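Local coordinates for protein TRAP dicarboxylate transporter, DctP subunit (Anaerococcus prevoti, PDB 4N91) that binds D-glucuronate in both its alpha and beta forms, probably as the solute-binding subunit of a TRAP transporter, at residues E100-V105 against G141-V146; Y121-D126 against Q329-E334; M196-V201 against N223-V228. All blocks are in the same frame, centred on the assembly; numbering follows the deposited sequence.

Interaction 1. Residues E100-V105 against G141-V146; sequences ETFNDV and GGFEGV
Phe102 and Phe143 make this contact as an offset edge-to-face pair. The edge of Phe143 is turned toward the face of Phe102. The ring centroids lie 5.8 Å apart and the planes meet at 72°. The touching is done by the CZ and CE2 corner of Phe143. Its CZ is 3.9 Å from Phe102 CB, and that CB sits at the edge of the Phe143 ring, near its plane. Beside it, Phe143 CE2 is 4.0 Å from Phe102 CD2. The T-shaped pair is thus shifted toward the root of the Phe102 side chain.

The first torsions explain the pose. Phe143 holds its CG between the backbone N and the carbonyl carbon (chi1 65°), which sends the ring out from the start of its strand. Phe102 has CG anti to its carbonyl carbon (chi1 -68°), and the side chain crosses that of Phe143 at about a right angle. Next to Phe102, Asn103 forms an Asx turn. Its OD1 takes the backbone N-H of Val105 at 3.1 Å, on a lone pair and nearly straight.

Both phenylalanines also rest on Val81 and Gln85 of helix 77-86. Gln85 further bonds the backbone O of Gly141. The contact therefore joins the loop after helix 96-99 to strand 143-149, an outer strand of the five-stranded sheet, with Phe143 also touching Ile245 of strand 242-247.

Interaction 2. Residues Y121-D126 against Q329-E334; sequences YHHVMD and QKYNEE
Tyr331 carries the contact, reaching across from helix 322-334 to His123 and Val124 of helix 118-125. Along 329-334, Gln329 comes first and turns its CB away from the other helix. Within helix 322-334, its OE1 receives ND2 of Asn332, one helical turn on, at 3.1 Å. That donor stands above the amide carbonyl plane of Gln329.

Tyr331 follows. With CG anti to its carbonyl carbon (chi1 -82°), it lays one side of its ring across His123 and Val124. Its CD1 is 3.7 Å from His123 CB, and CE1 is equally near. Its CD2 is 3.6 Å from Val124 CG2, a methyl that also packs on Tyr331 CB. The backbone O of His123 lies over one face of the ring, 4.0 Å above the plane and offset toward the rim. A water donates to this O at 2.7 Å and makes a weak bond to the phenol OH. The stronger partner of that OH is Asp127, just past the first helix.

Asn332 then turns its amide to the loop before helix 118-125. There OD1 meets the backbone N of Ala116, and ND2 meets the backbone O of Leu114.

Tyr331 and Val124 both touch Ile130 of helix 128-135, and His123 stacks on Tyr335. The C-terminal helix is thus packed against helices 118-125 and 128-135.

Interaction 3. Residues M196-V201 against N223-V228; sequences MGFGEV and NGHGEV. With BDP (beta-D-glucopyranuronic acid), chain C.
Phe198, Val201, Asn223 and His225 form a buried contact between two loops at the wall of the sugar pocket. One loop runs from strand 192-195 to helix 201-207. The other runs from helix 218-221 to strand 231-238. Phe198 is the central piece. Its CG is anti to the backbone N (chi1 -168°), which swings the ring between the ligand and the second loop. One face covers beta-D-glucuronate. Sugar atom C5 lies over the ring centre, 3.6 Å above the plane, and its hydrogen is directed at the ring in a CH-pi contact. The carboxylate is close too, with O6A 3.2 Å from Phe198 CB.

The far end of the ring meets the second loop. Asn223 CG is 3.7 Å from Phe198 CZ, and the amide and ring planes are 62° apart. His225 CE1 approaches Phe198 CE1 at 4.0 Å, the two rings being oblique at 71°. His225 CE1 also meets Val201 CG1 at 3.4 Å. A water links the loops. It donates to the backbone O of Phe198 and lies 2.9 Å from His225 NE2, in the plane and at the edge of the imidazole. The other ring nitrogen, ND1, is bonded to the hydroxyl of Tyr157, so both nitrogens have partners.

An alanine in place of Phe198 would probably leave the sugar C5 without its aromatic cover and open a gap beside Asn223 and His225.

Arg175, which hydrogen-bonds the ligand, packs on both Phe198 and Val201. Apolar cover at C5 thus adjoins polar binding by Arg175, Arg154, Asn215, Asn38 and Gln77. This mix is consistent with a uronic acid ligand, which has both C-H groups and a carboxylate.

Overall arrangement
From the N terminus, the chain first reaches 100-105, then 121-126, before 141-146 closes interaction 1 over 35 intervening residues. Interaction 2 is already open by then, so the two cross. It closes only at 329-334, after 202 residues. Interaction 3 opens and closes within that span, with only 21 residues between its segments, and follows interaction 1 in series. Interaction 1 joins a loop to the edge of the five-stranded sheet. Interaction 2 brings the C-terminal helix back to helix 118-125. Interaction 3 ties two loops at the glucuronate pocket. It lies on the opposite side of the chain's centre from both others, and none of the three touches another.

Interaction 1. Residues E100-V105 against G141-V146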
loop_
_atom_site.group_PDB
_atom_site.type_symbol
_atom_site.label_atom_id
_atom_site.label_comp_id
_atom_site.label_asym_id
_atom_site.label_seq_id
_atom_site.Cartn_x
_atom_site.Cartn_y
_atom_site.Cartn_z
ATOM N N GLU A 100 -4.337 3.121 -9.391
ATOM C CA GLU A 100 -5.151 4.177 -9.990
ATOM C C GLU A 100 -4.747 4.535 -11.413
ATOM O O GLU A 100 -5.530 5.116 -12.126
ATOM C CB GLU A 100 -5.149 5.428 -9.105
ATOM C CG GLU A 100 -3.808 6.114 -9.002
ATOM C CD GLU A 100 -3.824 7.372 -8.133
ATOM O OE1 GLU A 100 -4.770 7.567 -7.323
ATOM O OE2 GLU A 100 -2.861 8.159 -8.261
ATOM N N THR A 101 -3.532 4.187 -11.826
ATOM C CA THR A 101 -3.091 4.440 -13.190
ATOM C C THR A 101 -3.554 3.333 -14.142
ATOM O O THR A 101 -3.471 3.489 -15.346
ATOM C CB THR A 101 -1.550 4.635 -13.293
ATOM O OG1 THR A 101 -0.861 3.435 -12.921
ATOM C CG2 THR A 101 -1.097 5.773 -12.397
ATOM N N PHE A 102 -4.062 2.238 -13.586
ATOM C CA PHE A 102 -4.607 1.140 -14.373
ATOM C C PHE A 102 -6.121 1.247 -14.506
ATOM O O PHE A 102 -6.682 0.841 -15.522
ATOM C CB PHE A 102 -4.196 -0.223 -13.774
ATOM C CG PHE A 102 -2.729 -0.489 -13.898
ATOM C CD1 PHE A 102 -1.838 0.049 -12.985
ATOM C CD2 PHE A 102 -2.226 -1.217 -14.964
ATOM C CE1 PHE A 102 -0.464 -0.162 -13.124
ATOM C CE2 PHE A 102 -0.861 -1.426 -15.100
ATOM C CZ PHE A 102 0.009 -0.906 -14.179
ATOM N N ASN A 103 -6.774 1.777 -13.483
ATOM C CA ASN A 103 -8.198 2.120 -13.543
ATOM C C ASN A 103 -8.456 3.184 -12.500
ATOM O O ASN A 103 -8.040 3.052 -11.347
ATOM C CB ASN A 103 -9.088 0.915 -13.283
ATOM C CG ASN A 103 -10.555 1.172 -13.592
ATOM O OD1 ASN A 103 -11.251 1.892 -12.876
ATOM N ND2 ASN A 103 -11.038 0.551 -14.657
ATOM N N ASP A 104 -9.155 4.245 -12.891
ATOM C CA ASP A 104 -9.311 5.387 -12.004
ATOM C C ASP A 104 -10.133 5.120 -10.739
ATOM O O ASP A 104 -10.035 5.883 -9.789
ATOM C CB ASP A 104 -9.881 6.602 -12.754
ATOM C CG ASP A 104 -11.324 6.421 -13.215
ATOM O OD1 ASP A 104 -12.044 5.490 -12.786
ATOM O OD2 ASP A 104 -11.770 7.267 -14.025
ATOM N N VAL A 105 -10.949 4.071 -10.710
ATOM C CA VAL A 105 -11.766 3.851 -9.531
ATOM C C VAL A 105 -10.918 3.495 -8.298
ATOM O O VAL A 105 -11.358 3.689 -7.165
ATOM C CB VAL A 105 -12.874 2.811 -9.757
ATOM C CG1 VAL A 105 -12.353 1.404 -9.621
ATOM C CG2 VAL A 105 -14.012 3.049 -8.774
ATOM N N GLY A 141 -8.126 -5.231 -17.971
ATOM C CA GLY A 141 -6.711 -4.943 -17.994
ATOM C C GLY A 141 -5.855 -6.126 -17.551
ATOM O O GLY A 141 -4.627 -6.030 -17.494
ATOM N N GLY A 142 -6.503 -7.244 -17.226
ATOM C CA GLY A 142 -5.811 -8.497 -17.031
ATOM C C GLY A 142 -5.692 -8.981 -15.587
ATOM O O GLY A 142 -5.153 -10.050 -15.357
ATOM N N PHE A 143 -6.212 -8.226 -14.628
ATOM C CA PHE A 143 -6.123 -8.659 -13.234
ATOM C C PHE A 143 -7.309 -8.247 -12.365
ATOM O O PHE A 143 -8.100 -7.360 -12.709
ATOM C CB PHE A 143 -4.811 -8.154 -12.610
ATOM C CG PHE A 143 -4.699 -6.653 -12.502
ATOM C CD1 PHE A 143 -5.205 -5.968 -11.409
ATOM C CD2 PHE A 143 -4.028 -5.925 -13.481
ATOM C CE1 PHE A 143 -5.077 -4.584 -11.302
ATOM C CE2 PHE A 143 -3.896 -4.549 -13.391
ATOM C CZ PHE A 143 -4.399 -3.871 -12.301
ATOM N N GLU A 144 -7.432 -8.906 -11.218
ATOM C CA GLU A 144 -8.398 -8.479 -10.228
ATOM C C GLU A 144 -7.815 -8.608 -8.837
ATOM O O GLU A 144 -6.944 -9.461 -8.577
ATOM C CB GLU A 144 -9.712 -9.228 -10.367
ATOM C CG GLU A 144 -9.750 -10.598 -9.817
ATOM C CD GLU A 144 -11.125 -11.261 -10.010
ATOM O OE1 GLU A 144 -12.130 -10.562 -10.263
ATOM O OE2 GLU A 144 -11.187 -12.495 -9.932
ATOM N N GLY A 145 -8.281 -7.732 -7.954
ATOM C CA GLY A 145 -7.901 -7.781 -6.550
ATOM C C GLY A 145 -8.590 -8.950 -5.895
ATOM O O GLY A 145 -9.758 -9.230 -6.174
ATOM N N VAL A 146 -7.859 -9.646 -5.030
ATOM C CA VAL A 146 -8.419 -10.776 -4.308
ATOM C C VAL A 146 -8.446 -10.589 -2.789
ATOM O O VAL A 146 -9.279 -11.215 -2.104
ATOM C CB VAL A 146 -7.709 -12.102 -4.658
ATOM C CG1 VAL A 146 -7.950 -12.449 -6.139
ATOM C CG2 VAL A 146 -6.227 -12.065 -4.278
#

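Interaction 2. Residues Y121-D126 against Q329-E334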
loop_
_atom_site.group_PDB
_atom_site.type_symbol
_atom_site.label_atom_id
_atom_site.label_comp_id
_atom_site.label_asym_id
_atom_site.label_seq_id
_atom_site.Cartn_x
_atom_site.Cartn_y
_atom_site.Cartn_z
ATOM N N TYR A 121 -10.992 2.163 8.735
ATOM C CA TYR A 121 -10.249 1.669 7.594
ATOM C C TYR A 121 -10.367 0.147 7.424
ATOM O O TYR A 121 -10.710 -0.347 6.357
ATOM C CB TYR A 121 -8.790 2.108 7.793
ATOM C CG TYR A 121 -7.774 1.534 6.838
ATOM C CD1 TYR A 121 -8.027 1.449 5.478
ATOM C CD2 TYR A 121 -6.534 1.129 7.302
ATOM C CE1 TYR A 121 -7.071 0.941 4.597
ATOM C CE2 TYR A 121 -5.559 0.622 6.439
ATOM C CZ TYR A 121 -5.838 0.528 5.093
ATOM O OH TYR A 121 -4.894 0.034 4.242
ATOM N N HIS A 122 -10.087 -0.605 8.482
ATOM C CA HIS A 122 -10.112 -2.057 8.386
ATOM C C HIS A 122 -11.508 -2.560 8.059
ATOM O O HIS A 122 -11.671 -3.509 7.285
ATOM C CB HIS A 122 -9.642 -2.678 9.691
ATOM C CG HIS A 122 -8.220 -2.369 10.010
ATOM N ND1 HIS A 122 -7.650 -2.659 11.230
ATOM C CD2 HIS A 122 -7.247 -1.789 9.265
ATOM C CE1 HIS A 122 -6.390 -2.262 11.229
ATOM N NE2 HIS A 122 -6.122 -1.728 10.052
ATOM N N HIS A 123 -12.518 -1.928 8.637
ATOM C CA HIS A 123 -13.881 -2.363 8.385
ATOM C C HIS A 123 -14.293 -2.073 6.952
ATOM O O HIS A 123 -15.002 -2.865 6.347
ATOM C CB HIS A 123 -14.853 -1.719 9.366
ATOM C CG HIS A 123 -14.897 -2.417 10.688
ATOM N ND1 HIS A 123 -14.080 -2.071 11.744
ATOM C CD2 HIS A 123 -15.631 -3.474 11.108
ATOM C CE1 HIS A 123 -14.331 -2.869 12.769
ATOM N NE2 HIS A 123 -15.265 -3.731 12.406
ATOM N N VAL A 124 -13.847 -0.935 6.425
ATOM C CA VAL A 124 -14.069 -0.614 5.025
ATOM C C VAL A 124 -13.463 -1.664 4.097
ATOM O O VAL A 124 -14.147 -2.160 3.204
ATOM C CB VAL A 124 -13.560 0.808 4.669
ATOM C CG1 VAL A 124 -13.461 1.006 3.155
ATOM C CG2 VAL A 124 -14.494 1.853 5.278
HETATM N N MSE A 125 -12.200 -2.031 4.323
HETATM C CA MSE A 125 -11.485 -2.940 3.438
HETATM C C MSE A 125 -12.048 -4.357 3.545
HETATM O O MSE A 125 -11.872 -5.160 2.625
HETATM C CB MSE A 125 -9.981 -2.934 3.768
HETATM C CG MSE A 125 -9.307 -1.592 3.586
HETATM SE SE MSE A 125 -9.635 -0.758 1.839
HETATM C CE MSE A 125 -8.938 -2.188 0.658
ATOM N N ASP A 126 -12.718 -4.652 4.663
ATOM C CA ASP A 126 -13.308 -5.967 4.888
ATOM C C ASP A 126 -14.777 -6.018 4.421
ATOM O O ASP A 126 -15.422 -7.042 4.550
ATOM C CB ASP A 126 -13.242 -6.346 6.369
ATOM C CG ASP A 126 -11.865 -6.804 6.799
ATOM O OD1 ASP A 126 -11.069 -7.223 5.929
ATOM O OD2 ASP A 126 -11.594 -6.762 8.012
ATOM N N GLN A 329 -17.930 7.055 4.785
ATOM C CA GLN A 329 -18.341 7.982 5.830
ATOM C C GLN A 329 -19.183 7.311 6.906
ATOM O O GLN A 329 -19.091 7.672 8.081
ATOM C CB GLN A 329 -19.084 9.196 5.270
ATOM C CG GLN A 329 -18.225 10.058 4.347
ATOM C CD GLN A 329 -16.847 10.392 4.920
ATOM O OE1 GLN A 329 -16.689 10.616 6.118
ATOM N NE2 GLN A 329 -15.851 10.424 4.064
ATOM N N LYS A 330 -20.000 6.335 6.534
ATOM C CA LYS A 330 -20.793 5.657 7.542
ATOM C C LYS A 330 -19.868 4.910 8.496
ATOM O O LYS A 330 -20.078 4.897 9.709
ATOM C CB LYS A 330 -21.819 4.716 6.902
ATOM C CG LYS A 330 -22.993 5.451 6.268
ATOM C CD LYS A 330 -23.961 4.502 5.575
ATOM C CE LYS A 330 -24.611 3.536 6.557
ATOM N NZ LYS A 330 -25.705 2.745 5.915
ATOM N N TYR A 331 -18.832 4.289 7.952
ATOM C CA TYR A 331 -17.877 3.605 8.798
ATOM C C TYR A 331 -17.097 4.600 9.648
ATOM O O TYR A 331 -16.753 4.301 10.791
ATOM C CB TYR A 331 -16.931 2.741 7.984
ATOM C CG TYR A 331 -17.527 1.411 7.622
ATOM C CD1 TYR A 331 -17.716 0.433 8.591
ATOM C CD2 TYR A 331 -17.892 1.125 6.314
ATOM C CE1 TYR A 331 -18.244 -0.787 8.267
ATOM C CE2 TYR A 331 -18.417 -0.089 5.982
ATOM C CZ TYR A 331 -18.592 -1.045 6.966
ATOM O OH TYR A 331 -19.128 -2.261 6.634
ATOM N N ASN A 332 -16.813 5.780 9.102
ATOM C CA ASN A 332 -16.108 6.800 9.884
ATOM C C ASN A 332 -16.950 7.197 11.089
ATOM O O ASN A 332 -16.428 7.444 12.174
ATOM C CB ASN A 332 -15.779 8.033 9.039
ATOM C CG ASN A 332 -14.562 7.829 8.151
ATOM O OD1 ASN A 332 -13.722 6.965 8.407
ATOM N ND2 ASN A 332 -14.467 8.626 7.086
ATOM N N GLU A 333 -18.260 7.253 10.884
ATOM C CA GLU A 333 -19.186 7.612 11.966
ATOM C C GLU A 333 -19.295 6.523 13.033
ATOM O O GLU A 333 -19.385 6.810 14.228
ATOM C CB GLU A 333 -20.571 7.898 11.381
ATOM C CG GLU A 333 -20.625 9.175 10.564
ATOM C CD GLU A 333 -21.781 9.192 9.574
ATOM O OE1 GLU A 333 -22.831 8.577 9.869
ATOM O OE2 GLU A 333 -21.634 9.819 8.499
ATOM N N GLU A 334 -19.297 5.275 12.588
ATOM C CA GLU A 334 -19.386 4.123 13.478
ATOM C C GLU A 334 -18.080 3.900 14.250
ATOM O O GLU A 334 -18.099 3.445 15.395
ATOM C CB GLU A 334 -19.743 2.882 12.660
ATOM C CG GLU A 334 -19.917 1.608 13.474
ATOM C CD GLU A 334 -20.465 0.448 12.647
ATOM O OE1 GLU A 334 -20.699 0.636 11.428
ATOM O OE2 GLU A 334 -20.658 -0.647 13.227
HETATM O O HOH W 1 -16.720 -4.560 7.483
#

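Interaction 3. Residues M196-V201 against N223-V228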
loop_
_atom_site.group_PDB
_atom_site.type_symbol
_atom_site.label_atom_id
_atom_site.label_comp_id
_atom_site.label_asym_id
_atom_site.label_seq_id
_atom_site.Cartn_x
_atom_site.Cartn_y
_atom_site.Cartn_z
HETATM N N MSE A 196 9.109 7.423 -7.734
HETATM C CA MSE A 196 10.074 6.378 -8.087
HETATM C C MSE A 196 9.715 5.123 -7.317
HETATM O O MSE A 196 8.958 5.174 -6.338
HETATM C CB MSE A 196 11.501 6.795 -7.727
HETATM C CG MSE A 196 11.703 6.932 -6.231
HETATM SE SE MSE A 196 13.461 7.647 -5.733
HETATM C CE MSE A 196 13.238 9.433 -6.344
ATOM N N GLY A 197 10.259 3.995 -7.754
ATOM C CA GLY A 197 10.002 2.734 -7.100
ATOM C C GLY A 197 10.630 2.599 -5.725
ATOM O O GLY A 197 11.622 3.228 -5.421
ATOM N N PHE A 198 10.017 1.764 -4.905
ATOM C CA PHE A 198 10.345 1.681 -3.480
ATOM C C PHE A 198 11.806 1.298 -3.269
ATOM O O PHE A 198 12.478 1.832 -2.393
ATOM C CB PHE A 198 9.404 0.670 -2.856
ATOM C CG PHE A 198 9.394 0.645 -1.344
ATOM C CD1 PHE A 198 9.364 1.816 -0.607
ATOM C CD2 PHE A 198 9.340 -0.556 -0.675
ATOM C CE1 PHE A 198 9.316 1.788 0.771
ATOM C CE2 PHE A 198 9.293 -0.588 0.718
ATOM C CZ PHE A 198 9.270 0.571 1.428
ATOM N N GLY A 199 12.301 0.346 -4.059
ATOM C CA GLY A 199 13.684 -0.066 -3.967
ATOM C C GLY A 199 14.753 0.966 -4.250
ATOM O O GLY A 199 15.926 0.761 -3.901
ATOM N N GLU A 200 14.363 2.067 -4.895
ATOM C CA GLU A 200 15.272 3.153 -5.199
ATOM C C GLU A 200 15.451 4.188 -4.094
ATOM O O GLU A 200 16.378 5.018 -4.137
ATOM C CB GLU A 200 14.758 3.816 -6.462
ATOM C CG GLU A 200 14.759 2.776 -7.615
ATOM C CD GLU A 200 13.664 2.920 -8.639
ATOM O OE1 GLU A 200 13.442 4.047 -9.097
ATOM O OE2 GLU A 200 13.060 1.880 -9.033
ATOM N N VAL A 201 14.548 4.167 -3.124
ATOM C CA VAL A 201 14.427 5.283 -2.198
ATOM C C VAL A 201 15.634 5.409 -1.272
ATOM O O VAL A 201 16.112 6.518 -1.047
ATOM C CB VAL A 201 13.112 5.176 -1.391
ATOM C CG1 VAL A 201 13.008 6.302 -0.376
ATOM C CG2 VAL A 201 11.911 5.151 -2.316
ATOM N N ASN A 223 13.707 -1.169 5.497
ATOM C CA ASN A 223 14.281 -0.664 4.258
ATOM C C ASN A 223 15.402 0.341 4.495
ATOM O O ASN A 223 15.972 0.860 3.548
ATOM C CB ASN A 223 13.196 -0.071 3.372
ATOM C CG ASN A 223 12.022 -1.017 3.225
ATOM O OD1 ASN A 223 11.061 -0.957 3.994
ATOM N ND2 ASN A 223 12.153 -1.976 2.317
ATOM N N GLY A 224 15.717 0.577 5.769
ATOM C CA GLY A 224 16.867 1.366 6.148
ATOM C C GLY A 224 16.750 2.874 5.992
ATOM O O GLY A 224 17.746 3.580 6.138
ATOM N N HIS A 225 15.554 3.404 5.719
ATOM C CA HIS A 225 15.470 4.836 5.476
ATOM C C HIS A 225 15.799 5.669 6.713
ATOM O O HIS A 225 16.154 6.843 6.606
ATOM C CB HIS A 225 14.092 5.234 4.964
ATOM C CG HIS A 225 13.712 4.569 3.687
ATOM N ND1 HIS A 225 12.482 4.744 3.099
ATOM C CD2 HIS A 225 14.384 3.696 2.896
ATOM C CE1 HIS A 225 12.406 4.014 2.003
ATOM N NE2 HIS A 225 13.546 3.370 1.855
ATOM N N GLY A 226 15.662 5.064 7.881
ATOM C CA GLY A 226 16.007 5.730 9.127
ATOM C C GLY A 226 17.491 5.887 9.352
ATOM O O GLY A 226 17.919 6.587 10.287
ATOM N N GLU A 227 18.298 5.285 8.484
ATOM C CA GLU A 227 19.748 5.505 8.535
ATOM C C GLU A 227 20.063 6.922 8.068
ATOM O O GLU A 227 21.029 7.536 8.530
ATOM C CB GLU A 227 20.492 4.493 7.652
ATOM C CG GLU A 227 20.417 3.078 8.128
ATOM C CD GLU A 227 21.158 2.119 7.203
ATOM O OE1 GLU A 227 21.913 2.601 6.324
ATOM O OE2 GLU A 227 20.981 0.890 7.360
ATOM N N VAL A 228 19.258 7.434 7.133
ATOM C CA VAL A 228 19.451 8.749 6.577
ATOM C C VAL A 228 18.471 9.758 7.166
ATOM O O VAL A 228 18.850 10.881 7.480
ATOM C CB VAL A 228 19.246 8.737 5.056
ATOM C CG1 VAL A 228 19.270 10.166 4.501
ATOM C CG2 VAL A 228 20.281 7.844 4.378
HETATM C C1 BDP C . 4.849 0.377 1.508
HETATM C C2 BDP C . 3.885 -0.467 0.809
HETATM C C3 BDP C . 4.465 -0.959 -0.485
HETATM C C4 BDP C . 4.836 0.129 -1.335
HETATM C C5 BDP C . 5.765 1.022 -0.609
HETATM C C6 BDP C . 6.085 2.306 -1.417
HETATM O O2 BDP C . 3.855 -1.672 1.671
HETATM O O3 BDP C . 3.504 -1.835 -1.160
HETATM O O4 BDP C . 5.351 -0.240 -2.510
HETATM O O5 BDP C . 5.171 1.476 0.657
HETATM O O6A BDP C . 6.548 2.114 -2.562
HETATM O O1 BDP C . 4.128 1.029 2.584
HETATM O O6B BDP C . 6.086 3.409 -0.825
HETATM O O HOH W 2 14.411 1.818 -0.412
#